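Local coordinates for protein TssK (Serratia sp. FS14, PDB 5Y0E) that probably serves as a structural component of the type VI secretion system baseplate, at residues L62-G67 and R76-Q81. Numbering follows the deposited sequence.
Sequences LNAASG and RFSGAQ
Ala65 and Phe77 form the antiparallel hydrogen-bonded pair of a beta hairpin, and the N-to-C directions of the short segments 64-67 and 76-78 lie 172° apart, almost exactly antiparallel. Phe77 N donates to Ala65 O (3.0 Å). The return bond from Ala65 N to Phe77 O is longer (3.2 Å), its donor tilted out of the carbonyl plane. Beyond Ser78, Gly79 N hydrogen-bonds to Asn63 O with a more bent N-H...O angle (136°), which carries the pairing to the corner at Asn63. There Asn63 and Ala64 both face Asp49 on strand 44-50, a classic beta bulge.

Phe77 CG sits between its own N and carbonyl carbon (chi1 66°), and the ring lies against the opposing strand. Ala65 N stands over one face, toward the rim; Leu62 CB meets the edge in plane, 3.7 Å from Phe77 CZ. Ala65 CB also touches Phe77 CZ (3.6 Å). Leu151 packs here too. On the other sheet face, Ser66 CB lies over the Arg76 guanidinium, 4.0 Å from Arg76 NH1, whereas Ser66 OG is hydrogen-bonded to Thr47 OG1. Thus backbone bonds fix the register, and the Phe77 side joins the hairpin to the sheet containing strand 142-155 through apolar contacts.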
loop_
_atom_site.group_PDB
_atom_site.type_symbol
_atom_site.label_atom_id
_atom_site.label_comp_id
_atom_site.label_asym_id
_atom_site.label_seq_id
_atom_site.Cartn_x
_atom_site.Cartn_y
_atom_site.Cartn_z
ATOM N N LEU A 62 -32.361 6.246 5.481
ATOM C CA LEU A 62 -31.212 6.564 4.645
ATOM C C LEU A 62 -31.584 7.652 3.654
ATOM O O LEU A 62 -32.440 7.439 2.804
ATOM C CB LEU A 62 -30.735 5.329 3.900
ATOM C CG LEU A 62 -30.439 4.201 4.857
ATOM C CD1 LEU A 62 -29.951 2.998 4.111
ATOM C CD2 LEU A 62 -29.416 4.676 5.843
ATOM N N ASN A 63 -30.936 8.809 3.758
ATOM C CA ASN A 63 -31.064 9.824 2.714
ATOM C C ASN A 63 -30.642 9.274 1.353
ATOM O O ASN A 63 -31.335 9.460 0.352
ATOM C CB ASN A 63 -30.216 11.048 3.061
ATOM C CG ASN A 63 -30.899 11.993 4.018
ATOM O OD1 ASN A 63 -32.115 12.135 4.008
ATOM N ND2 ASN A 63 -30.111 12.667 4.840
ATOM N N ALA A 64 -29.501 8.594 1.303
ATOM C CA ALA A 64 -28.877 8.153 0.068
ATOM C C ALA A 64 -27.885 7.054 0.405
ATOM O O ALA A 64 -27.392 6.981 1.528
ATOM C CB ALA A 64 -28.170 9.308 -0.636
ATOM N N ALA A 65 -27.591 6.209 -0.575
ATOM C CA ALA A 65 -26.591 5.168 -0.397
ATOM C C ALA A 65 -26.253 4.557 -1.746
ATOM O O ALA A 65 -27.060 4.586 -2.672
ATOM C CB ALA A 65 -27.085 4.083 0.556
ATOM N N SER A 66 -25.056 3.987 -1.843
ATOM C CA SER A 66 -24.677 3.240 -3.033
ATOM C C SER A 66 -23.659 2.183 -2.651
ATOM O O SER A 66 -22.921 2.336 -1.678
ATOM C CB SER A 66 -24.122 4.156 -4.115
ATOM O OG SER A 66 -23.034 4.901 -3.630
ATOM N N GLY A 67 -23.625 1.114 -3.419
ATOM C CA GLY A 67 -22.708 0.053 -3.081
ATOM C C GLY A 67 -23.095 -1.228 -3.788
ATOM O O GLY A 67 -23.725 -1.200 -4.833
ATOM N N ARG A 76 -28.022 1.985 -5.913
ATOM C CA ARG A 76 -27.808 3.411 -5.765
ATOM C C ARG A 76 -29.176 4.054 -5.619
ATOM O O ARG A 76 -30.074 3.762 -6.405
ATOM C CB ARG A 76 -27.064 3.979 -6.973
ATOM C CG ARG A 76 -26.977 5.485 -6.992
ATOM C CD ARG A 76 -26.288 5.983 -8.250
ATOM N NE ARG A 76 -25.088 5.203 -8.535
ATOM C CZ ARG A 76 -23.875 5.504 -8.081
ATOM N NH1 ARG A 76 -23.690 6.580 -7.326
ATOM N NH2 ARG A 76 -22.839 4.729 -8.380
ATOM N N PHE A 77 -29.349 4.902 -4.611
ATOM C CA PHE A 77 -30.605 5.613 -4.467
ATOM C C PHE A 77 -30.345 6.935 -3.779
ATOM O O PHE A 77 -29.309 7.141 -3.157
ATOM C CB PHE A 77 -31.657 4.800 -3.703
ATOM C CG PHE A 77 -31.318 4.530 -2.261
ATOM C CD1 PHE A 77 -31.424 5.520 -1.300
ATOM C CD2 PHE A 77 -30.929 3.277 -1.864
ATOM C CE1 PHE A 77 -31.121 5.269 0.012
ATOM C CE2 PHE A 77 -30.634 3.017 -0.547
ATOM C CZ PHE A 77 -30.729 4.015 0.391
ATOM N N SER A 78 -31.310 7.832 -3.898
ATOM C CA SER A 78 -31.210 9.123 -3.246
ATOM C C SER A 78 -32.597 9.719 -3.138
ATOM O O SER A 78 -33.437 9.529 -4.011
ATOM C CB SER A 78 -30.295 10.072 -3.997
ATOM O OG SER A 78 -30.342 11.340 -3.396
ATOM N N GLY A 79 -32.833 10.428 -2.052
ATOM C CA GLY A 79 -34.136 11.005 -1.850
ATOM C C GLY A 79 -35.112 10.024 -1.252
ATOM O O GLY A 79 -35.063 8.826 -1.521
ATOM N N ALA A 80 -36.034 10.555 -0.458
ATOM C CA ALA A 80 -37.015 9.718 0.212
ATOM C C ALA A 80 -37.880 8.955 -0.774
ATOM O O ALA A 80 -38.387 7.884 -0.444
ATOM C CB ALA A 80 -37.880 10.578 1.122
ATOM N N GLN A 81 -38.060 9.482 -1.983
ATOM C CA GLN A 81 -38.859 8.794 -2.989
ATOM C C GLN A 81 -38.277 7.434 -3.332
ATOM O O GLN A 81 -39.022 6.489 -3.596
ATOM C CB GLN A 81 -38.958 9.639 -4.257
ATOM C CG GLN A 81 -39.163 11.133 -4.023
ATOM C CD GLN A 81 -37.875 11.873 -3.680
ATOM O OE1 GLN A 81 -37.016 11.345 -2.990
ATOM N NE2 GLN A 81 -37.741 13.098 -4.171
#